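PDB 4EDP: ABC transporter, substrate-binding protein from Clostridium perfringens, which probably binds a solute outside the cell membrane and delivers it to the membrane-spanning part of an ABC importer. Local coordinates for residues A[235-238]-A[239-242]; A[289-292]-A[293-297]. All coordinates share one frame; numbering follows the deposited sequence.

In the fold
Two places on one solute-binding-protein chain illustrate how side chains secure helices, one at its N-terminal end, the other along its turns. Interaction 1 lies where strand 233-237 of the mixed sheet gives way to helix 238-247; interaction 2 occupies most of helix 289-299, further along the chain. Their centres are 21 Å apart, and the nearest atoms stay about 11 Å from each other, so the two are linked only through the fold. The centre of interaction 1 lies about 12 Å from the centre of the chain, that of interaction 2 about 18 Å. An acetate ion, probably from the crystallisation liquor, lies about 4 Å from the side chain of T295 in interaction 2.

Interaction 1. Residues A[235-238]-A[239-242]; sequences VASD and FAFG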
loop_
_atom_site.group_PDB
_atom_site.type_symbol
_atom_site.label_atom_id
_atom_site.label_comp_id
_atom_site.label_asym_id
_atom_site.label_seq_id
_atom_site.Cartn_x
_atom_site.Cartn_y
_atom_site.Cartn_z
ATOM N N VAL A 235 9.826 -11.080 3.277
ATOM C CA VAL A 235 8.623 -10.335 3.631
ATOM C C VAL A 235 8.333 -9.588 2.331
ATOM O O VAL A 235 9.165 -8.808 1.870
ATOM C CB VAL A 235 8.844 -9.358 4.790
ATOM C CG1 VAL A 235 7.641 -8.446 4.963
ATOM C CG2 VAL A 235 9.178 -10.110 6.069
ATOM N N ALA A 236 7.177 -9.829 1.734
ATOM C CA ALA A 236 6.876 -9.260 0.437
ATOM C C ALA A 236 5.385 -9.071 0.187
ATOM O O ALA A 236 4.546 -9.728 0.786
ATOM C CB ALA A 236 7.439 -10.171 -0.625
ATOM N N SER A 237 5.085 -8.201 -0.765
ATOM C CA SER A 237 3.719 -7.889 -1.122
ATOM C C SER A 237 3.019 -9.009 -1.871
ATOM O O SER A 237 3.654 -9.915 -2.426
ATOM C CB SER A 237 3.716 -6.649 -2.014
ATOM O OG SER A 237 4.298 -6.943 -3.290
ATOM N N ASP A 238 1.695 -8.920 -1.889
ATOM C CA ASP A 238 0.849 -9.815 -2.645
ATOM C C ASP A 238 1.275 -9.820 -4.120
ATOM O O ASP A 238 1.369 -10.888 -4.742
ATOM C CB ASP A 238 -0.626 -9.412 -2.482
ATOM C CG ASP A 238 -0.869 -7.885 -2.580
ATOM O OD1 ASP A 238 0.007 -7.108 -3.025
ATOM O OD2 ASP A 238 -1.985 -7.468 -2.215
ATOM N N PHE A 239 1.584 -8.645 -4.660
ATOM C CA PHE A 239 2.038 -8.554 -6.061
ATOM C C PHE A 239 3.342 -9.353 -6.281
ATOM O O PHE A 239 3.490 -10.102 -7.271
ATOM C CB PHE A 239 2.233 -7.093 -6.498
ATOM C CG PHE A 239 2.748 -6.962 -7.912
ATOM C CD1 PHE A 239 1.878 -7.007 -8.989
ATOM C CD2 PHE A 239 4.108 -6.837 -8.167
ATOM C CE1 PHE A 239 2.358 -6.922 -10.295
ATOM C CE2 PHE A 239 4.586 -6.741 -9.459
ATOM C CZ PHE A 239 3.712 -6.783 -10.525
ATOM N N ALA A 240 4.273 -9.199 -5.345
ATOM C CA ALA A 240 5.581 -9.864 -5.366
ATOM C C ALA A 240 5.431 -11.387 -5.261
ATOM O O ALA A 240 6.161 -12.135 -5.937
ATOM C CB ALA A 240 6.478 -9.322 -4.250
ATOM N N PHE A 241 4.490 -11.868 -4.447
ATOM C CA PHE A 241 4.270 -13.320 -4.369
ATOM C C PHE A 241 3.913 -13.851 -5.765
ATOM O O PHE A 241 4.369 -14.922 -6.201
ATOM C CB PHE A 241 3.201 -13.693 -3.342
ATOM C CG PHE A 241 2.885 -15.160 -3.329
ATOM C CD1 PHE A 241 3.827 -16.066 -2.930
ATOM C CD2 PHE A 241 1.630 -15.631 -3.679
ATOM C CE1 PHE A 241 3.561 -17.427 -2.919
ATOM C CE2 PHE A 241 1.358 -16.991 -3.670
ATOM C CZ PHE A 241 2.322 -17.884 -3.296
ATOM N N GLY A 242 3.097 -13.102 -6.487
ATOM C CA GLY A 242 2.749 -13.518 -7.851
ATOM C C GLY A 242 3.958 -13.618 -8.776
ATOM O O GLY A 242 4.114 -14.597 -9.533
#
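S237 and A240 meet where strand 233-237 turns into helix 238-247, a worked example of N-capping at a strand-to-helix junction. The hydroxyl of S237 faces the first turn and accepts from the backbone: A240 N stands 3.1 Å from S237 OG. That reach depends on a chi1 of 69°, which tucks OG between the backbone N and the carbonyl carbon of its own residue. The same oxygen lies against the methyl of the residue whose amide it accepts from, S237 OG to A240 CB being 3.4 Å.

D238 turns its carboxylate to the amide of the residue that follows it, F239. With chi1 at 43°, the group folds back over its own backbone, and D238 OD1 accepts from F239 N at 2.7 Å; the donor arrives on the anti side, tilted 25° from the carboxylate plane. The other oxygen, OD2, is held by the hydroxyl of T319 and more weakly by S140 N of strand 135-145, so the two ends of the carboxylate serve different parts of the fold.

Beside the capping hydroxyl, the methyls of A236 and A240 touch, their CB atoms 3.8 Å apart, with L222 and S219 of helix 219-227 beside them. The regular helical ladder starts here as well: F241 N donates to S237 O at 2.9 Å, followed by a weak bond from G242 N to D238 O. F239 and F241 send their rings away from the junction.

Early helical amides therefore find side-chain acceptors, and the negative carboxylate near the helix start is probably favoured by the helix dipole.

Interaction 2. Residues A[289-292]-A[293-297]; sequences KEVQ and EKTAK
This is a contact within a single helix, 289-299, where residues four apart pair along successive turns and T295 packs on T52 and V53 of helix 46-61. On the solvent side K289 and E293 form a salt bridge, K289 NZ lying 2.8 Å from E293 OE2. The ammonium comes from above the carboxylate plane, 35° out of it, brought round by a bend at the end of an otherwise extended lysine chain (chi4 -62°). E293 OE2 also accepts from K309 N, while a water donates to E293 OE1 and to E290 O.

E290 and K294 run side by side in the same direction, touching through E290 CG and K294 CD at 3.9 Å; their charged ends remain 4.5 Å apart between E290 OE1 and K294 NZ, beyond a salt bridge, and K294 NZ makes a weak hydrogen bond to T52 O of helix 46-61.

On the buried side, V291 O takes two donors from T295, one from each face of its carbonyl plane: T295 OG1 and T295 N each stand 2.9 Å from V291 O. The hydroxyl thus spends its proton on a carbonyl of its own helix, one turn back. Charge pairing, bridging water and a doubly used carbonyl together tie the first turn to the second, and the lysine probably favours the ionised form of E293.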
loop_
_atom_site.group_PDB
_atom_site.type_symbol
_atom_site.label_atom_id
_atom_site.label_comp_id
_atom_site.label_asym_id
_atom_site.label_seq_id
_atom_site.Cartn_x
_atom_site.Cartn_y
_atom_site.Cartn_z
ATOM N N LYS A 289 -19.431 -0.200 -6.288
ATOM C CA LYS A 289 -19.253 -1.632 -6.467
ATOM C C LYS A 289 -18.827 -1.972 -7.902
ATOM O O LYS A 289 -17.905 -2.753 -8.103
ATOM C CB LYS A 289 -20.547 -2.348 -6.086
ATOM C CG LYS A 289 -20.580 -3.860 -6.351
ATOM C CD LYS A 289 -21.956 -4.437 -5.951
ATOM C CE LYS A 289 -22.123 -5.895 -6.341
ATOM N NZ LYS A 289 -22.048 -6.068 -7.828
ATOM N N GLU A 290 -19.472 -1.356 -8.885
ATOM C CA GLU A 290 -19.147 -1.625 -10.288
ATOM C C GLU A 290 -17.706 -1.239 -10.643
ATOM O O GLU A 290 -16.994 -2.026 -11.251
ATOM C CB GLU A 290 -20.138 -0.944 -11.235
ATOM C CG GLU A 290 -19.827 -1.225 -12.717
ATOM C CD GLU A 290 -20.811 -0.590 -13.695
ATOM O OE1 GLU A 290 -20.544 -0.644 -14.917
ATOM O OE2 GLU A 290 -21.843 -0.041 -13.252
ATOM N N VAL A 291 -17.265 -0.045 -10.260
ATOM C CA VAL A 291 -15.897 0.379 -10.588
ATOM C C VAL A 291 -14.841 -0.453 -9.828
ATOM O O VAL A 291 -13.781 -0.782 -10.368
ATOM C CB VAL A 291 -15.700 1.877 -10.359
ATOM C CG1 VAL A 291 -14.252 2.267 -10.618
ATOM C CG2 VAL A 291 -16.655 2.679 -11.258
ATOM N N GLN A 292 -15.129 -0.772 -8.575
ATOM C CA GLN A 292 -14.250 -1.618 -7.760
ATOM C C GLN A 292 -14.111 -3.021 -8.401
ATOM O O GLN A 292 -13.021 -3.606 -8.409
ATOM C CB GLN A 292 -14.814 -1.670 -6.334
ATOM C CG GLN A 292 -14.681 -0.331 -5.571
ATOM C CD GLN A 292 -13.354 -0.187 -4.829
ATOM O OE1 GLN A 292 -12.946 -1.101 -4.118
ATOM N NE2 GLN A 292 -12.720 0.981 -4.931
ATOM N N GLU A 293 -15.204 -3.569 -8.916
ATOM C CA GLU A 293 -15.158 -4.874 -9.598
ATOM C C GLU A 293 -14.350 -4.763 -10.897
ATOM O O GLU A 293 -13.472 -5.573 -11.154
ATOM C CB GLU A 293 -16.570 -5.389 -9.907
ATOM C CG GLU A 293 -17.343 -5.772 -8.658
ATOM C CD GLU A 293 -18.773 -6.231 -8.909
ATOM O OE1 GLU A 293 -19.327 -5.971 -10.004
ATOM O OE2 GLU A 293 -19.343 -6.845 -7.978
ATOM N N LYS A 294 -14.638 -3.743 -11.702
ATOM C CA LYS A 294 -13.934 -3.545 -12.974
ATOM C C LYS A 294 -12.434 -3.365 -12.791
ATOM O O LYS A 294 -11.655 -3.954 -13.536
ATOM C CB LYS A 294 -14.512 -2.349 -13.747
ATOM C CG LYS A 294 -15.934 -2.583 -14.249
ATOM C CD LYS A 294 -16.558 -1.347 -14.892
ATOM C CE LYS A 294 -15.848 -0.900 -16.159
ATOM N NZ LYS A 294 -16.507 0.317 -16.742
ATOM N N THR A 295 -12.022 -2.560 -11.814
ATOM C CA THR A 295 -10.586 -2.314 -11.594
ATOM C C THR A 295 -9.854 -3.522 -10.992
ATOM O O THR A 295 -8.656 -3.709 -11.232
ATOM C CB THR A 295 -10.333 -1.039 -10.762
ATOM O OG1 THR A 295 -11.057 -1.110 -9.532
ATOM C CG2 THR A 295 -10.804 0.186 -11.537
ATOM N N ALA A 296 -10.575 -4.342 -10.228
ATOM C CA ALA A 296 -10.001 -5.561 -9.653
ATOM C C ALA A 296 -9.615 -6.490 -10.811
ATOM O O ALA A 296 -8.522 -7.055 -10.859
ATOM C CB ALA A 296 -11.024 -6.238 -8.773
ATOM N N LYS A 297 -10.530 -6.609 -11.761
ATOM C CA LYS A 297 -10.343 -7.474 -12.927
ATOM C C LYS A 297 -9.381 -6.923 -13.972
ATOM O O LYS A 297 -8.533 -7.658 -14.497
ATOM C CB LYS A 297 -11.697 -7.715 -13.596
ATOM C CG LYS A 297 -12.732 -8.365 -12.690
ATOM C CD LYS A 297 -14.086 -8.449 -13.363
ATOM C CE LYS A 297 -15.145 -8.905 -12.383
ATOM N NZ LYS A 297 -16.486 -8.938 -13.008
HETATM O O HOH W 1 -18.826 -4.389 -12.529
#